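Local coordinates for putative ubiquinone biosynthesis protein (Nostoc punctiforme, PDB 3MSQ) that is of unproven function but, as a member of the Coq4 family, may take part in the biosynthesis of ubiquinone or a related quinone, at residues A[68-73]-A[201-205]; A[75-81]-A[92-97]; A[140-144]-A[179-184]; A[148-153]-A[194-199]. All coordinates share one frame; numbering follows the deposited sequence.

The four contacts spread over one all-helical Coq4-type chain. Interactions 3 and 4 share helix 139-152, their centres about 16 Å apart, and their segments alternate along the sequence. Interactions 1 and 4 draw on the same loop after helix 177-192 and touch where Trp203 CZ2 packs on Leu198 O at 3.3 Å. The first segments of interactions 1 and 2, 68-73 and 75-81, are neighbours in sequence; the two contacts' centres are about 18 Å apart. Interactions 1 and 3 lie on opposite sides of the chain's centre, about 28 Å apart between centres. Interaction 2 also reaches Asp127 and His130, part of the His-Asp-X-X-His sequence regarded in Coq4 proteins as a putative metal-binding motif.

Interaction 1: residues A[68-73]-A[201-205]; sequences ERWLPA and QKWDQ
Pro72 and Asp204 mark the nearest backbone approach, their CA atoms 5.4 Å apart, where the irregular chain leaving helix 60-68 passes an inverse gamma turn centred on Lys202 and the 3-10 segment 203-205. Trp70 carries the contact. Its CG stands opposite the backbone N (chi1 -178°), sending the indole toward the turn, and the Lys202 chain lies over one face: CG is 3.7 Å from the centroid of the Trp70 five-membered ring and 15° off its normal, a CH-pi contact. Pro72 N occupies the opposite face. The extended lysine runs on to Glu68, where Lys202 NZ meets the syn lone pair of Glu68 OE2 at 2.9 Å in a salt bridge. At the ring edge, in plane, Asp204 OD1 is 3.3 Å from Trp70 CZ2, with the carboxylate turned 82° from the indole; Asp204 OD2 accepts the Ala73 N-H through its anti lone pair (Ala73 N to OD2 2.8 Å). Replacing Trp70 by an alanine would probably strip the Lys202 methylenes of their support and open a gap beside Asp204. Since Trp70 also rests on Leu65 and Leu121, this is a loop-to-loop junction anchored on helices 60-68 and 114-133 of the Coq4-type helical fold.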
# COMPACT_ATOMS: atom_id res chain seq x y z
N GLU A 68 12.75 -35.97 10.72
CA GLU A 68 12.10 -36.95 9.85
C GLU A 68 11.50 -36.31 8.58
O GLU A 68 11.22 -37.04 7.62
CB GLU A 68 10.95 -37.63 10.59
CG GLU A 68 11.27 -38.36 11.88
CD GLU A 68 10.00 -38.92 12.50
OE1 GLU A 68 9.06 -39.28 11.75
OE2 GLU A 68 9.94 -38.96 13.75
N ARG A 69 11.23 -34.98 8.61
CA ARG A 69 10.52 -34.22 7.57
C ARG A 69 9.18 -34.91 7.38
O ARG A 69 8.76 -35.22 6.26
CB ARG A 69 11.31 -34.06 6.27
CG ARG A 69 12.60 -33.26 6.44
CD ARG A 69 12.35 -31.78 6.34
NE ARG A 69 13.57 -30.98 6.25
CZ ARG A 69 14.20 -30.69 5.12
NH1 ARG A 69 13.77 -31.20 3.97
NH2 ARG A 69 15.27 -29.92 5.12
N TRP A 70 8.55 -35.22 8.53
CA TRP A 70 7.28 -35.91 8.69
C TRP A 70 6.15 -35.16 8.05
O TRP A 70 5.97 -33.96 8.32
CB TRP A 70 6.98 -36.15 10.19
CG TRP A 70 5.70 -36.91 10.42
CD1 TRP A 70 5.56 -38.26 10.50
CD2 TRP A 70 4.38 -36.36 10.50
NE1 TRP A 70 4.23 -38.59 10.63
CE2 TRP A 70 3.48 -37.45 10.62
CE3 TRP A 70 3.85 -35.06 10.48
CZ2 TRP A 70 2.10 -37.27 10.73
CZ3 TRP A 70 2.48 -34.88 10.57
CH2 TRP A 70 1.63 -35.98 10.70
N LEU A 71 5.33 -35.87 7.27
CA LEU A 71 4.11 -35.32 6.67
C LEU A 71 3.04 -36.39 6.79
O LEU A 71 3.39 -37.56 6.79
CB LEU A 71 4.35 -34.89 5.21
CG LEU A 71 5.19 -33.63 5.00
CD1 LEU A 71 5.58 -33.48 3.56
CD2 LEU A 71 4.49 -32.38 5.52
N PRO A 72 1.75 -36.05 6.97
CA PRO A 72 0.74 -37.09 7.18
C PRO A 72 0.48 -38.00 5.98
O PRO A 72 0.52 -37.55 4.83
CB PRO A 72 -0.49 -36.30 7.61
CG PRO A 72 -0.31 -34.98 7.01
CD PRO A 72 1.15 -34.70 7.03
N ALA A 73 0.24 -39.29 6.26
CA ALA A 73 -0.06 -40.33 5.28
C ALA A 73 -1.37 -40.01 4.56
O ALA A 73 -2.22 -39.32 5.11
CB ALA A 73 -0.14 -41.68 5.97
N GLN A 201 2.42 -32.89 16.93
CA GLN A 201 1.63 -34.12 16.78
C GLN A 201 1.69 -34.78 15.42
O GLN A 201 1.57 -34.10 14.39
CB GLN A 201 0.15 -33.90 17.16
CG GLN A 201 -0.10 -33.24 18.52
CD GLN A 201 0.72 -33.84 19.63
OE1 GLN A 201 0.61 -35.02 19.95
NE2 GLN A 201 1.53 -33.01 20.26
N LYS A 202 1.85 -36.14 15.44
CA LYS A 202 1.82 -36.98 14.25
C LYS A 202 0.36 -37.38 14.01
O LYS A 202 -0.04 -38.52 14.26
CB LYS A 202 2.73 -38.20 14.40
CG LYS A 202 4.19 -37.91 14.16
CD LYS A 202 5.04 -39.17 14.23
CE LYS A 202 6.51 -38.90 13.96
NZ LYS A 202 7.38 -39.93 14.55
N TRP A 203 -0.46 -36.40 13.57
CA TRP A 203 -1.91 -36.50 13.34
C TRP A 203 -2.44 -37.78 12.69
O TRP A 203 -3.49 -38.27 13.11
CB TRP A 203 -2.45 -35.24 12.63
CG TRP A 203 -2.19 -33.97 13.37
CD1 TRP A 203 -1.28 -33.00 13.05
CD2 TRP A 203 -2.81 -33.55 14.59
NE1 TRP A 203 -1.31 -31.99 13.99
CE2 TRP A 203 -2.24 -32.31 14.95
CE3 TRP A 203 -3.78 -34.12 15.44
CZ2 TRP A 203 -2.62 -31.61 16.11
CZ3 TRP A 203 -4.16 -33.43 16.58
CH2 TRP A 203 -3.59 -32.19 16.90
N ASP A 204 -1.73 -38.33 11.68
CA ASP A 204 -2.14 -39.55 10.97
C ASP A 204 -2.26 -40.79 11.88
O ASP A 204 -2.95 -41.73 11.51
CB ASP A 204 -1.31 -39.79 9.70
CG ASP A 204 0.18 -40.06 9.86
OD1 ASP A 204 0.63 -40.25 11.01
OD2 ASP A 204 0.88 -40.12 8.84
N GLN A 205 -1.64 -40.74 13.08
CA GLN A 205 -1.67 -41.79 14.11
C GLN A 205 -2.81 -41.58 15.14
O GLN A 205 -3.02 -42.43 16.02
CB GLN A 205 -0.31 -41.86 14.82
CG GLN A 205 0.75 -42.63 14.04
CD GLN A 205 2.14 -42.12 14.33
OE1 GLN A 205 2.86 -41.70 13.41
NE2 GLN A 205 2.54 -42.13 15.62

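Interaction 2: residues A[75-81]-A[92-97]; sequences FNLDDLA and YAREMK
Ala93 faces Leu77, Leu80 and Ala81 where helix 77-81 and helix 88-98 pack as a short helix-loop-helix unit; the axes of the two segments approach to 8.5 Å with 128° between their N-to-C directions. The apolar part centres on a methyl group. Ala93 CB lies 3.8 Å from Ala81 CB and 4.0 Å from Leu80 CB, and it also meets the backbone oxygen of Leu77; Ala81 CA and Ala93 CA approach closest, 5.2 Å apart, as two methyl side chains permit. Leu77 extends its CD2 across Met96, present as selenomethionine, with CD2 to Met96 CB at 3.8 Å and the two side chains at about a right angle. The aromatic part lies to the side: Phe75 CE1 approaches the edge of Tyr92 at CE2, 4.1 Å away, while within 92-97 Met96 CG sits over the centre of the tyrosine ring. Phe75 further meets Trp207 edge-to-face. Polar groups tie the unit to helix 114-133, since Tyr92 OH is hydrogen-bonded to Asp127 and Glu95 to His130, residues of the sequence that Coq4 proteins carry as a putative metal-binding motif, bonds consistent with a second-shell role if a metal binds there. The ionic part is a single salt bridge. Lys97, bent at chi2 and chi4, curls back so that its NZ meets Asp78 OD1 at 3.1 Å, arriving from above the carboxylate plane, 38° out of it.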
# COMPACT_ATOMS: atom_id res chain seq x y z
N PHE A 75 -5.16 -40.26 3.17
CA PHE A 75 -6.39 -40.79 3.72
C PHE A 75 -7.55 -40.66 2.76
O PHE A 75 -7.60 -39.70 1.99
CB PHE A 75 -6.73 -40.08 5.04
CG PHE A 75 -6.74 -38.58 4.99
CD1 PHE A 75 -7.90 -37.89 4.65
CD2 PHE A 75 -5.62 -37.84 5.33
CE1 PHE A 75 -7.93 -36.49 4.61
CE2 PHE A 75 -5.64 -36.44 5.28
CZ PHE A 75 -6.79 -35.78 4.92
N ASN A 76 -8.51 -41.59 2.82
CA ASN A 76 -9.74 -41.52 2.04
C ASN A 76 -10.82 -41.03 3.04
O ASN A 76 -11.05 -41.69 4.05
CB ASN A 76 -10.09 -42.89 1.44
CG ASN A 76 -11.37 -42.95 0.63
OD1 ASN A 76 -11.91 -41.94 0.16
ND2 ASN A 76 -11.87 -44.15 0.43
N LEU A 77 -11.44 -39.85 2.78
CA LEU A 77 -12.47 -39.27 3.67
C LEU A 77 -13.58 -40.24 4.04
O LEU A 77 -14.08 -40.19 5.17
CB LEU A 77 -13.07 -37.96 3.13
CG LEU A 77 -12.29 -36.68 3.36
CD1 LEU A 77 -12.87 -35.55 2.53
CD2 LEU A 77 -12.27 -36.27 4.83
N ASP A 78 -13.97 -41.11 3.10
CA ASP A 78 -15.03 -42.11 3.30
C ASP A 78 -14.66 -43.16 4.34
O ASP A 78 -15.52 -43.59 5.10
CB ASP A 78 -15.43 -42.75 1.96
CG ASP A 78 -15.97 -41.75 0.94
OD1 ASP A 78 -17.07 -41.18 1.19
OD2 ASP A 78 -15.29 -41.52 -0.09
N ASP A 79 -13.37 -43.55 4.39
CA ASP A 79 -12.85 -44.53 5.35
C ASP A 79 -12.71 -43.95 6.75
O ASP A 79 -12.88 -44.69 7.73
CB ASP A 79 -11.53 -45.13 4.86
CG ASP A 79 -11.72 -46.08 3.71
OD1 ASP A 79 -12.35 -47.14 3.91
OD2 ASP A 79 -11.26 -45.75 2.60
N LEU A 80 -12.39 -42.64 6.85
CA LEU A 80 -12.28 -41.91 8.11
C LEU A 80 -13.65 -41.80 8.75
O LEU A 80 -13.77 -41.98 9.96
CB LEU A 80 -11.72 -40.49 7.88
CG LEU A 80 -10.24 -40.34 7.59
CD1 LEU A 80 -9.90 -38.89 7.46
CD2 LEU A 80 -9.39 -40.97 8.67
N ALA A 81 -14.70 -41.51 7.92
CA ALA A 81 -16.10 -41.39 8.34
C ALA A 81 -16.61 -42.69 8.92
O ALA A 81 -17.47 -42.67 9.80
CB ALA A 81 -16.95 -40.97 7.16
N TYR A 92 -13.73 -35.06 11.71
CA TYR A 92 -13.11 -34.37 10.57
C TYR A 92 -13.85 -34.65 9.27
O TYR A 92 -14.24 -33.70 8.59
CB TYR A 92 -11.61 -34.72 10.45
CG TYR A 92 -10.87 -33.94 9.39
CD1 TYR A 92 -10.82 -32.54 9.43
CD2 TYR A 92 -10.19 -34.59 8.35
CE1 TYR A 92 -10.14 -31.81 8.45
CE2 TYR A 92 -9.50 -33.87 7.37
CZ TYR A 92 -9.47 -32.48 7.43
OH TYR A 92 -8.79 -31.75 6.48
N ALA A 93 -14.07 -35.94 8.95
CA ALA A 93 -14.77 -36.39 7.76
C ALA A 93 -16.22 -35.89 7.69
O ALA A 93 -16.62 -35.38 6.65
CB ALA A 93 -14.72 -37.90 7.66
N ARG A 94 -16.98 -36.00 8.81
CA ARG A 94 -18.37 -35.55 8.90
C ARG A 94 -18.52 -34.07 8.54
O ARG A 94 -19.44 -33.71 7.80
CB ARG A 94 -18.98 -35.85 10.28
N GLU A 95 -17.58 -33.22 9.03
CA GLU A 95 -17.61 -31.79 8.72
C GLU A 95 -16.94 -31.39 7.39
O GLU A 95 -17.17 -30.27 6.91
CB GLU A 95 -17.21 -30.92 9.92
CG GLU A 95 -15.77 -31.01 10.36
CD GLU A 95 -15.44 -29.95 11.39
OE1 GLU A 95 -15.79 -30.16 12.58
OE2 GLU A 95 -14.90 -28.89 11.01
N MSE A 96 -16.16 -32.31 6.79
CA MSE A 96 -15.53 -32.10 5.48
C MSE A 96 -16.59 -32.28 4.39
O MSE A 96 -16.62 -31.51 3.42
CB MSE A 96 -14.37 -33.08 5.23
CG MSE A 96 -12.98 -32.57 5.68
SE MSE A 96 -12.47 -30.69 5.31
CE MSE A 96 -13.08 -30.52 3.36
N LYS A 97 -17.47 -33.30 4.57
CA LYS A 97 -18.58 -33.64 3.67
C LYS A 97 -19.63 -32.55 3.72
O LYS A 97 -20.31 -32.31 2.72
CB LYS A 97 -19.20 -35.00 4.05
CG LYS A 97 -18.24 -36.19 3.94
CD LYS A 97 -18.39 -36.94 2.63
CE LYS A 97 -17.54 -38.19 2.60
NZ LYS A 97 -18.14 -39.30 3.38

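Interaction 3: residues A[140-144]-A[179-184]; sequences FGEIG and ALMTEI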
# COMPACT_ATOMS: atom_id res chain seq x y z
N PHE A 140 -14.23 -15.85 12.28
CA PHE A 140 -13.83 -15.62 13.67
C PHE A 140 -13.18 -16.85 14.29
O PHE A 140 -12.21 -16.70 15.03
CB PHE A 140 -14.98 -15.08 14.50
CG PHE A 140 -15.50 -13.71 14.08
CD1 PHE A 140 -14.83 -12.96 13.11
CD2 PHE A 140 -16.65 -13.19 14.64
CE1 PHE A 140 -15.33 -11.72 12.69
CE2 PHE A 140 -17.14 -11.94 14.22
CZ PHE A 140 -16.47 -11.22 13.25
N GLY A 141 -13.69 -18.03 13.93
CA GLY A 141 -13.16 -19.32 14.36
C GLY A 141 -11.74 -19.51 13.87
O GLY A 141 -10.88 -19.98 14.62
N GLU A 142 -11.46 -19.09 12.61
CA GLU A 142 -10.12 -19.16 12.04
C GLU A 142 -9.14 -18.19 12.71
O GLU A 142 -8.03 -18.61 13.05
CB GLU A 142 -10.13 -19.07 10.50
CG GLU A 142 -10.08 -20.43 9.80
CD GLU A 142 -8.98 -21.43 10.15
OE1 GLU A 142 -7.79 -21.04 10.19
OE2 GLU A 142 -9.31 -22.63 10.36
N ILE A 143 -9.56 -16.93 12.98
CA ILE A 143 -8.75 -15.90 13.68
C ILE A 143 -8.49 -16.31 15.15
O ILE A 143 -7.40 -16.08 15.67
CB ILE A 143 -9.30 -14.45 13.54
CG1 ILE A 143 -9.52 -14.04 12.06
CG2 ILE A 143 -8.40 -13.44 14.25
CD1 ILE A 143 -8.20 -13.97 11.13
N GLY A 144 -9.49 -16.92 15.77
CA GLY A 144 -9.37 -17.46 17.12
C GLY A 144 -8.33 -18.57 17.16
O GLY A 144 -7.47 -18.56 18.04
N ALA A 179 -16.92 -9.49 19.32
CA ALA A 179 -17.00 -10.92 19.05
C ALA A 179 -15.63 -11.43 18.59
O ALA A 179 -15.19 -12.49 19.05
CB ALA A 179 -18.04 -11.18 17.99
N LEU A 180 -14.95 -10.66 17.70
CA LEU A 180 -13.61 -10.99 17.22
C LEU A 180 -12.64 -10.98 18.39
O LEU A 180 -11.88 -11.93 18.53
CB LEU A 180 -13.14 -10.06 16.09
CG LEU A 180 -11.73 -10.31 15.55
CD1 LEU A 180 -11.69 -11.45 14.54
CD2 LEU A 180 -11.15 -9.08 14.94
N MSE A 181 -12.69 -9.96 19.26
CA MSE A 181 -11.78 -9.89 20.40
C MSE A 181 -12.06 -10.95 21.45
O MSE A 181 -11.17 -11.30 22.22
CB MSE A 181 -11.77 -8.50 21.02
CG MSE A 181 -11.15 -7.42 20.13
SE MSE A 181 -9.35 -7.71 19.45
CE MSE A 181 -8.44 -8.33 21.08
N THR A 182 -13.29 -11.47 21.46
CA THR A 182 -13.71 -12.55 22.36
C THR A 182 -13.06 -13.88 21.90
O THR A 182 -12.56 -14.64 22.74
CB THR A 182 -15.24 -12.56 22.49
OG1 THR A 182 -15.64 -11.57 23.46
CG2 THR A 182 -15.80 -13.94 22.85
N GLU A 183 -13.04 -14.15 20.57
CA GLU A 183 -12.42 -15.34 20.00
C GLU A 183 -10.91 -15.28 20.06
O GLU A 183 -10.29 -16.31 20.34
CB GLU A 183 -12.88 -15.57 18.56
CG GLU A 183 -14.17 -16.36 18.45
CD GLU A 183 -14.15 -17.70 19.17
OE1 GLU A 183 -13.61 -18.67 18.59
OE2 GLU A 183 -14.65 -17.76 20.32
N ILE A 184 -10.30 -14.09 19.80
CA ILE A 184 -8.85 -13.87 19.86
C ILE A 184 -8.32 -14.11 21.29
O ILE A 184 -7.36 -14.87 21.46
CB ILE A 184 -8.42 -12.50 19.29
CG1 ILE A 184 -8.71 -12.40 17.79
CG2 ILE A 184 -6.95 -12.21 19.57
CD1 ILE A 184 -8.55 -11.00 17.21
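Phe140, Ile143 and Gly144 meet Ala179, Leu180, Glu183 and Ile184 in a helix-helix interface of the helical fold, between helix 139-152 and helix 177-192. The two segments run in broadly the same direction, with a signed crossing angle of -38° and an axis approach of 8.4 Å. At one end the Phe140 ring spreads over the start of 179-184: Leu180 CB lies over one of its faces, Leu180 CD1 reaches Phe140 CD1 at 3.8 Å, and Ala179 CB comes within 3.9 Å of CE2 of the same ring. Leu180 CG points opposite its backbone N (chi1 178°), and this carries CD1 between Phe140 and Ile143, where Ile143 CG2 is 3.9 Å away. Ile143 and Ile184 lie alongside, pointing the same way, with CG2 of the former 3.7 Å from CG1 of the latter. The backbones draw together at Gly144, whose CA is 4.5 Å from Ile184 CA and makes a CA-H...O contact with Glu183 O. Glu183 CB and CG lie against Phe140 O, while its carboxylate goes to Arg186 in a salt bridge. An alanine in place of Phe140 would probably leave Ala179 and Leu180 CD1 without their aromatic partner and open a gap beside Ile169 of helix 156-172. With apolar carbons doing most of the touching, the interface depends on fitted shape and close backbones more than on directional bonds.

Interaction 4: residues A[148-153]-A[194-199]; sequences FFLAQT and TPGKLI
Gln152 reaches from the last turn of helix 139-152 into the bend 194-199 and can be followed atom by atom. Its CB lies 4.2 Å from Lys197 CD, and CG stands beside its own backbone N (chi1 -79°), starting an extended chain that passes Thr194 O and brings CD over Lys197 CA. At the tip the amide divides its work. Gln152 OE1 accepts the Leu198 N-H at 3.0 Å in a nearly straight bond (169°). Gln152 NE2 donates at 3.0 Å to Gly196 O and at 3.0 Å to Thr194 O, standing well above both carbonyl planes. These bonds fix the amide's rotation and give partners to three backbone polar groups of a segment with no regular structure, two of them in the buried residues Thr194 and Leu198. The same residue gives its backbone oxygen to lysine: Lys197 NZ meets Gln152 O at 3.0 Å, a positive charge that is probably favourable beside the C-terminal, carbonyl-rich end of the helix. Apolar groups flank the bonds. Leu198 CD1 touches Phe148 CE1 at 3.6 Å and also lies near the edge of the Phe149 ring, where Ile199 CD1 comes within 3.7 Å of Phe149 CZ. Thr153 adds its CG2, packed against Lys197 CD at 3.7 Å. The bend rests on helix 114-133 through Leu198 and Ile199, which touch Tyr129, and its Gly196 backbone bonds to Leu218 at the end of helix 211-218; from the helix 139-152 side, Phe148 packs on Val190 of helix 177-192 and Phe149 on Ser158 of helix 156-172.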
# COMPACT_ATOMS: atom_id res chain seq x y z
N PHE A 148 -4.65 -19.08 19.17
CA PHE A 148 -4.30 -20.30 19.91
C PHE A 148 -2.90 -20.79 19.46
O PHE A 148 -2.06 -21.10 20.30
CB PHE A 148 -5.38 -21.40 19.70
CG PHE A 148 -5.18 -22.71 20.42
CD1 PHE A 148 -4.24 -23.64 19.98
CD2 PHE A 148 -6.00 -23.06 21.49
CE1 PHE A 148 -4.07 -24.85 20.65
CE2 PHE A 148 -5.83 -24.29 22.15
CZ PHE A 148 -4.87 -25.17 21.72
N PHE A 149 -2.65 -20.79 18.12
CA PHE A 149 -1.41 -21.22 17.47
C PHE A 149 -0.21 -20.30 17.79
O PHE A 149 0.89 -20.79 18.09
CB PHE A 149 -1.61 -21.43 15.97
CG PHE A 149 -0.54 -22.27 15.33
CD1 PHE A 149 -0.46 -23.64 15.59
CD2 PHE A 149 0.42 -21.70 14.49
CE1 PHE A 149 0.57 -24.42 15.04
CE2 PHE A 149 1.44 -22.49 13.94
CZ PHE A 149 1.50 -23.84 14.21
N LEU A 150 -0.46 -18.95 17.78
CA LEU A 150 0.52 -17.91 18.13
C LEU A 150 0.91 -18.02 19.63
O LEU A 150 2.07 -17.80 19.97
CB LEU A 150 -0.03 -16.50 17.77
CG LEU A 150 0.90 -15.28 17.91
CD1 LEU A 150 1.86 -15.18 16.76
CD2 LEU A 150 0.12 -14.00 17.93
N ALA A 151 -0.06 -18.41 20.50
CA ALA A 151 0.19 -18.58 21.94
C ALA A 151 1.13 -19.75 22.21
O ALA A 151 1.92 -19.67 23.15
CB ALA A 151 -1.12 -18.79 22.69
N GLN A 152 1.06 -20.81 21.39
CA GLN A 152 1.83 -22.05 21.48
C GLN A 152 3.18 -21.99 20.78
O GLN A 152 4.21 -22.17 21.41
CB GLN A 152 1.03 -23.19 20.86
CG GLN A 152 -0.06 -23.76 21.73
CD GLN A 152 -0.34 -25.20 21.39
OE1 GLN A 152 -0.25 -25.63 20.23
NE2 GLN A 152 -0.64 -25.97 22.41
N THR A 153 3.15 -21.82 19.44
CA THR A 153 4.30 -21.83 18.52
C THR A 153 4.17 -20.73 17.46
O THR A 153 3.58 -20.96 16.40
CB THR A 153 4.46 -23.23 17.90
OG1 THR A 153 3.20 -23.70 17.43
CG2 THR A 153 5.03 -24.25 18.89
N THR A 194 -2.08 -24.72 27.11
CA THR A 194 -2.01 -26.02 26.47
C THR A 194 -0.51 -26.36 26.25
O THR A 194 0.14 -25.80 25.35
CB THR A 194 -2.93 -26.10 25.23
OG1 THR A 194 -4.26 -25.76 25.58
CG2 THR A 194 -2.94 -27.48 24.59
N PRO A 195 0.08 -27.23 27.13
CA PRO A 195 1.50 -27.59 26.98
C PRO A 195 1.80 -28.41 25.73
O PRO A 195 2.83 -28.20 25.09
CB PRO A 195 1.80 -28.39 28.25
CG PRO A 195 0.49 -28.91 28.70
CD PRO A 195 -0.53 -27.92 28.29
N GLY A 196 0.88 -29.31 25.38
CA GLY A 196 0.98 -30.16 24.20
C GLY A 196 0.79 -29.36 22.94
O GLY A 196 -0.33 -28.90 22.66
N LYS A 197 1.89 -29.14 22.22
CA LYS A 197 1.90 -28.34 20.99
C LYS A 197 1.17 -29.05 19.86
O LYS A 197 1.38 -30.24 19.66
CB LYS A 197 3.35 -27.99 20.58
CG LYS A 197 4.25 -27.43 21.70
CD LYS A 197 3.95 -25.98 22.01
CE LYS A 197 4.60 -25.54 23.30
NZ LYS A 197 4.16 -24.17 23.67
N LEU A 198 0.31 -28.32 19.13
CA LEU A 198 -0.43 -28.84 17.98
C LEU A 198 0.55 -29.32 16.91
O LEU A 198 0.46 -30.47 16.48
CB LEU A 198 -1.32 -27.74 17.35
CG LEU A 198 -2.56 -27.27 18.13
CD1 LEU A 198 -3.20 -26.09 17.39
CD2 LEU A 198 -3.56 -28.42 18.36
N ILE A 199 1.49 -28.43 16.51
CA ILE A 199 2.53 -28.64 15.49
C ILE A 199 3.41 -29.89 15.72
O ILE A 199 3.87 -30.48 14.73
CB ILE A 199 3.34 -27.32 15.25
CG1 ILE A 199 4.07 -27.29 13.90
CG2 ILE A 199 4.28 -26.96 16.40
CD1 ILE A 199 3.23 -26.80 12.73